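DNA-binding transcriptional repressor YiaJ (Escherichia coli, PDB 1YSQ) represses transcription of the yiaKLMNOPQRS operon, whose products may take part in the utilization of 2,3-diketo-L-gulonate. Local coordinates at residues Leu64-Met69 / Glu124-Gly129; Asn99-Leu104 / Phe108-His113. One frame throughout, in Å; residues are numbered along the deposited sequence.

Interaction 1. Residues Leu64-Met69 / Glu124-Gly129; sequences LYCSAM and EENELG. With PO4 (phosphate ion), chain B.
The carboxamide of N126 reaches C66 with both of its polar atoms. Its ND2 donates to C66 O at 2.6 Å, approaching nearly in line with the carbonyl bond (C=O...N angle 163°), while the acceptor lies 17° out of the amide plane. On the other branch, N126 OD1 lies 3.8 Å from C66 SG, a van der Waals approach. The C66 torsion that turns the sulfur between its own backbone N and carbonyl carbon (chi1 57°) sets it beside that oxygen. E125, whose side chain starts toward 64-69, stops short of direct bonding: two waters donate to its OE1, one also bonding Y65 O (2.8 Å from that water) and the other binding C66 O weakly. The same carboxylate oxygen forms a salt bridge with K71, and D122 takes a second bond from N126 ND2.

This is the IclR-type C-terminal domain, of the GAF clan, in which the 124-129 turn joins strands 120-123 and 130-137 and here meets the start of helix 68-75. S67 is the N-cap of that helix, its OG bonded to G70 N. A phosphate, probably from the crystallisation liquor, sits at the helix start. M69 N donates to its O2 at 2.7 Å. A68 N donates to its O1 at 3.0 Å, and S149 OG also bonds the phosphate.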
loop_
_atom_site.group_PDB
_atom_site.type_symbol
_atom_site.label_atom_id
_atom_site.label_comp_id
_atom_site.label_asym_id
_atom_site.label_seq_id
_atom_site.Cartn_x
_atom_site.Cartn_y
_atom_site.Cartn_z
ATOM N N LEU A 64 0.457 6.271 -8.568
ATOM C CA LEU A 64 -0.483 5.154 -8.404
ATOM C C LEU A 64 -0.025 3.852 -9.069
ATOM O O LEU A 64 -0.228 2.774 -8.506
ATOM C CB LEU A 64 -1.879 5.531 -8.918
ATOM C CG LEU A 64 -2.605 6.699 -8.203
ATOM C CD1 LEU A 64 -4.002 6.873 -8.789
ATOM C CD2 LEU A 64 -2.674 6.548 -6.699
ATOM N N TYR A 65 0.590 3.958 -10.253
ATOM C CA TYR A 65 0.839 2.783 -11.103
ATOM C C TYR A 65 1.934 1.841 -10.581
ATOM O O TYR A 65 1.968 0.676 -10.958
ATOM C CB TYR A 65 1.155 3.207 -12.550
ATOM C CG TYR A 65 2.602 3.602 -12.752
ATOM C CD1 TYR A 65 3.519 2.714 -13.331
ATOM C CD2 TYR A 65 3.058 4.858 -12.341
ATOM C CE1 TYR A 65 4.866 3.059 -13.490
ATOM C CE2 TYR A 65 4.395 5.230 -12.504
ATOM C CZ TYR A 65 5.295 4.317 -13.074
ATOM O OH TYR A 65 6.612 4.692 -13.248
ATOM N N CYS A 66 2.833 2.356 -9.733
ATOM C CA CYS A 66 3.989 1.575 -9.256
ATOM C C CYS A 66 3.998 1.405 -7.726
ATOM O O CYS A 66 4.951 0.881 -7.164
ATOM C CB CYS A 66 5.315 2.201 -9.760
ATOM S SG CYS A 66 5.518 3.925 -9.261
ATOM N N SER A 67 2.922 1.849 -7.073
ATOM C CA SER A 67 2.746 1.755 -5.621
ATOM C C SER A 67 1.689 0.698 -5.351
ATOM O O SER A 67 0.590 0.765 -5.914
ATOM C CB SER A 67 2.293 3.106 -5.051
ATOM O OG SER A 67 1.751 3.012 -3.741
ATOM N N ALA A 68 2.000 -0.266 -4.485
ATOM C CA ALA A 68 0.995 -1.278 -4.109
ATOM C C ALA A 68 -0.272 -0.632 -3.522
ATOM O O ALA A 68 -1.400 -0.980 -3.906
ATOM C CB ALA A 68 1.588 -2.324 -3.149
ATOM N N MET A 69 -0.089 0.302 -2.590
ATOM C CA MET A 69 -1.207 1.085 -2.045
ATOM C C MET A 69 -1.929 1.888 -3.146
ATOM O O MET A 69 -3.169 1.923 -3.184
ATOM C CB MET A 69 -0.720 1.993 -0.911
ATOM C CG MET A 69 -0.322 1.222 0.397
ATOM S SD MET A 69 0.166 2.286 1.807
ATOM C CE MET A 69 1.591 2.863 1.202
ATOM N N GLU A 124 8.540 -6.393 -6.932
ATOM C CA GLU A 124 9.768 -5.787 -7.486
ATOM C C GLU A 124 9.501 -4.855 -8.682
ATOM O O GLU A 124 10.222 -4.887 -9.701
ATOM C CB GLU A 124 10.770 -6.884 -7.870
ATOM C CG GLU A 124 11.099 -7.852 -6.741
ATOM C CD GLU A 124 12.059 -8.934 -7.210
ATOM O OE1 GLU A 124 11.581 -9.998 -7.638
ATOM O OE2 GLU A 124 13.280 -8.696 -7.181
ATOM N N GLU A 125 8.457 -4.036 -8.554
ATOM C CA GLU A 125 8.070 -3.082 -9.595
ATOM C C GLU A 125 8.747 -1.718 -9.438
ATOM O O GLU A 125 8.702 -0.896 -10.351
ATOM C CB GLU A 125 6.544 -2.903 -9.619
ATOM C CG GLU A 125 5.801 -4.180 -9.984
ATOM C CD GLU A 125 4.382 -4.211 -9.434
ATOM O OE1 GLU A 125 3.664 -3.193 -9.571
ATOM O OE2 GLU A 125 4.011 -5.244 -8.841
ATOM N N ASN A 126 9.364 -1.474 -8.281
ATOM C CA ASN A 126 10.121 -0.243 -8.059
ATOM C C ASN A 126 11.620 -0.476 -8.063
ATOM O O ASN A 126 12.369 0.283 -8.669
ATOM C CB ASN A 126 9.730 0.398 -6.738
ATOM C CG ASN A 126 8.382 1.037 -6.806
ATOM O OD1 ASN A 126 8.247 2.197 -7.222
ATOM N ND2 ASN A 126 7.362 0.285 -6.412
ATOM N N GLU A 127 12.037 -1.534 -7.376
ATOM C CA GLU A 127 13.437 -1.911 -7.293
ATOM C C GLU A 127 13.541 -3.415 -7.094
ATOM O O GLU A 127 12.806 -4.003 -6.285
ATOM C CB GLU A 127 14.128 -1.172 -6.142
ATOM C CG GLU A 127 15.580 -1.563 -5.947
ATOM C CD GLU A 127 16.217 -0.907 -4.741
ATOM O OE1 GLU A 127 15.700 0.124 -4.250
ATOM O OE2 GLU A 127 17.255 -1.429 -4.299
ATOM N N LEU A 128 14.454 -4.045 -7.835
ATOM C CA LEU A 128 14.670 -5.471 -7.662
ATOM C C LEU A 128 15.092 -5.711 -6.233
ATOM O O LEU A 128 15.795 -4.880 -5.641
ATOM C CB LEU A 128 15.723 -6.017 -8.638
ATOM C CG LEU A 128 15.375 -5.937 -10.128
ATOM C CD1 LEU A 128 16.498 -6.580 -10.948
ATOM C CD2 LEU A 128 14.027 -6.589 -10.460
ATOM N N GLY A 129 14.629 -6.828 -5.674
ATOM C CA GLY A 129 14.924 -7.167 -4.292
ATOM C C GLY A 129 14.032 -6.537 -3.231
ATOM O O GLY A 129 14.173 -6.848 -2.057
HETATM P P PO4 B . 3.779 0.877 -1.539
HETATM O O1 PO4 B . 4.347 -0.003 -2.668
HETATM O O2 PO4 B . 2.288 0.811 -1.464
HETATM O O3 PO4 B . 4.384 0.522 -0.193
HETATM O O4 PO4 B . 4.183 2.300 -1.888
HETATM O O HOH W 1 3.979 -1.278 -11.413
HETATM O O HOH W 2 3.673 -1.854 -7.014
#

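Interaction 2. Residues Asn99-Leu104 / Phe108-His113; sequences NTITEL and FDELAH
L104 O accepts from F108 N at 2.9 Å, with an N-H...O angle of 162°, the i to i+4 bond expected of the first turn of an alpha-helix. It belongs to helix 104-117 of the IclR-type C-terminal domain. E103 holds the N-cap position, and I101, in the loop before the helix, points its CB toward 108-113 and meets E110.

The side chains of L104 and F108 lie side by side and point the same way. With CG of L104 anti to the backbone N (chi1 -172°), its CD1 comes within 3.6 Å of F108 CE2, and its CG lies almost as near that same ring carbon. V82 of helix 79-88 touches both side chains, and W86 also packs on L104, so the pair joins the two helices. Replacing L104 with alanine is likely to cost the F108 ring its contacts with CG and CD1 and to open a gap beside V82 and W86.

Two residues beyond F108, E110 takes up the contact with the loop. The side chains of I101 and E110 cross at about a right angle, and the bend at chi2 of E110 (91°) brings its acidic end up to the isoleucine methyl. E110 OE2 forms a salt bridge with K71. The closest approach of I101 CD1 is to the carboxylate carbon, E110 CD, at 3.7 Å.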
loop_
_atom_site.group_PDB
_atom_site.type_symbol
_atom_site.label_atom_id
_atom_site.label_comp_id
_atom_site.label_asym_id
_atom_site.label_seq_id
_atom_site.Cartn_x
_atom_site.Cartn_y
_atom_site.Cartn_z
ATOM N N ASN A 99 9.642 -5.447 -14.176
ATOM C CA ASN A 99 8.360 -5.889 -13.622
ATOM C C ASN A 99 7.300 -4.801 -13.514
ATOM O O ASN A 99 6.133 -5.112 -13.287
ATOM C CB ASN A 99 8.560 -6.512 -12.236
ATOM C CG ASN A 99 9.589 -7.628 -12.252
ATOM O OD1 ASN A 99 9.450 -8.592 -13.011
ATOM N ND2 ASN A 99 10.630 -7.501 -11.428
ATOM N N THR A 100 7.703 -3.544 -13.682
ATOM C CA THR A 100 6.778 -2.415 -13.564
ATOM C C THR A 100 5.646 -2.581 -14.562
ATOM O O THR A 100 5.885 -2.979 -15.708
ATOM C CB THR A 100 7.505 -1.095 -13.833
ATOM O OG1 THR A 100 8.693 -1.039 -13.034
ATOM C CG2 THR A 100 6.650 0.099 -13.357
ATOM N N ILE A 101 4.421 -2.271 -14.129
ATOM C CA ILE A 101 3.266 -2.417 -14.984
ATOM C C ILE A 101 3.083 -1.113 -15.752
ATOM O O ILE A 101 2.651 -0.102 -15.180
ATOM C CB ILE A 101 2.000 -2.788 -14.166
ATOM C CG1 ILE A 101 2.235 -4.071 -13.345
ATOM C CG2 ILE A 101 0.802 -2.967 -15.099
ATOM C CD1 ILE A 101 1.187 -4.312 -12.258
ATOM N N THR A 102 3.432 -1.140 -17.039
ATOM C CA THR A 102 3.391 0.056 -17.891
ATOM C C THR A 102 2.316 0.028 -18.984
ATOM O O THR A 102 2.057 1.061 -19.616
ATOM C CB THR A 102 4.769 0.340 -18.543
ATOM O OG1 THR A 102 5.189 -0.799 -19.308
ATOM C CG2 THR A 102 5.853 0.500 -17.481
ATOM N N GLU A 103 1.706 -1.141 -19.196
ATOM C CA GLU A 103 0.675 -1.333 -20.210
ATOM C C GLU A 103 -0.705 -1.394 -19.572
ATOM O O GLU A 103 -0.916 -2.097 -18.572
ATOM C CB GLU A 103 0.927 -2.619 -21.017
ATOM C CG GLU A 103 2.354 -2.777 -21.526
ATOM C CD GLU A 103 2.613 -4.147 -22.160
ATOM O OE1 GLU A 103 2.167 -5.193 -21.603
ATOM O OE2 GLU A 103 3.272 -4.180 -23.229
ATOM N N LEU A 104 -1.646 -0.660 -20.161
ATOM C CA LEU A 104 -3.010 -0.585 -19.633
ATOM C C LEU A 104 -3.746 -1.929 -19.488
ATOM O O LEU A 104 -4.382 -2.172 -18.449
ATOM C CB LEU A 104 -3.841 0.415 -20.449
ATOM C CG LEU A 104 -5.239 0.767 -19.942
ATOM C CD1 LEU A 104 -5.177 1.225 -18.469
ATOM C CD2 LEU A 104 -5.864 1.834 -20.829
ATOM N N PHE A 108 -5.229 -3.443 -15.948
ATOM C CA PHE A 108 -6.619 -3.821 -15.679
ATOM C C PHE A 108 -6.702 -5.247 -15.121
ATOM O O PHE A 108 -7.502 -5.523 -14.223
ATOM C CB PHE A 108 -7.488 -3.682 -16.943
ATOM C CG PHE A 108 -8.104 -2.321 -17.105
ATOM C CD1 PHE A 108 -8.882 -1.772 -16.100
ATOM C CD2 PHE A 108 -7.893 -1.582 -18.268
ATOM C CE1 PHE A 108 -9.455 -0.508 -16.255
ATOM C CE2 PHE A 108 -8.456 -0.318 -18.428
ATOM C CZ PHE A 108 -9.242 0.214 -17.423
ATOM N N ASP A 109 -5.875 -6.144 -15.659
ATOM C CA ASP A 109 -5.834 -7.530 -15.189
ATOM C C ASP A 109 -5.411 -7.553 -13.731
ATOM O O ASP A 109 -6.021 -8.218 -12.902
ATOM C CB ASP A 109 -4.839 -8.337 -16.017
ATOM C CG ASP A 109 -5.401 -8.765 -17.363
ATOM O OD1 ASP A 109 -6.624 -8.581 -17.613
ATOM O OD2 ASP A 109 -4.682 -9.310 -18.235
ATOM N N GLU A 110 -4.351 -6.805 -13.436
ATOM C CA GLU A 110 -3.856 -6.659 -12.070
ATOM C C GLU A 110 -4.928 -6.076 -11.147
ATOM O O GLU A 110 -5.141 -6.569 -10.038
ATOM C CB GLU A 110 -2.623 -5.746 -12.068
ATOM C CG GLU A 110 -2.167 -5.323 -10.672
ATOM C CD GLU A 110 -1.134 -6.260 -10.068
ATOM O OE1 GLU A 110 -0.957 -7.379 -10.593
ATOM O OE2 GLU A 110 -0.487 -5.887 -9.057
ATOM N N LEU A 111 -5.588 -5.019 -11.604
ATOM C CA LEU A 111 -6.563 -4.322 -10.785
ATOM C C LEU A 111 -7.781 -5.185 -10.484
ATOM O O LEU A 111 -8.339 -5.083 -9.407
ATOM C CB LEU A 111 -6.985 -2.997 -11.435
ATOM C CG LEU A 111 -5.923 -1.891 -11.498
ATOM C CD1 LEU A 111 -6.532 -0.649 -12.149
ATOM C CD2 LEU A 111 -5.359 -1.574 -10.112
ATOM N N ALA A 112 -8.187 -6.021 -11.441
ATOM C CA ALA A 112 -9.271 -6.973 -11.191
ATOM C C ALA A 112 -8.926 -7.937 -10.054
ATOM O O ALA A 112 -9.752 -8.168 -9.190
ATOM C CB ALA A 112 -9.619 -7.731 -12.468
ATOM N N HIS A 113 -7.704 -8.486 -10.043
ATOM C CA HIS A 113 -7.269 -9.351 -8.956
ATOM C C HIS A 113 -7.267 -8.634 -7.610
ATOM O O HIS A 113 -7.659 -9.227 -6.598
ATOM C CB HIS A 113 -5.873 -9.959 -9.206
ATOM C CG HIS A 113 -5.801 -10.873 -10.393
ATOM N ND1 HIS A 113 -6.749 -11.841 -10.656
ATOM C CD2 HIS A 113 -4.883 -10.973 -11.385
ATOM C CE1 HIS A 113 -6.421 -12.492 -11.758
ATOM N NE2 HIS A 113 -5.293 -11.984 -12.221
#

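Interaction 2 is nested along the chain within the loop closed by interaction 1, and their centres lie 11 Å apart. The first is a buried, polar contact, in which an amide and water bridges tie a turn between strands to the start of helix 68-75. The second lies at the surface and is mainly apolar, joining helix 104-117 to its own approach loop. They meet directly: T100 OG1 is 2.7 Å from E125 O, a probable hydrogen bond, and Y65 CE1 packs 3.5 Å from T100 CG2. K71 also serves both, forming salt bridges with E125 of 124-129 and E110 of 108-113.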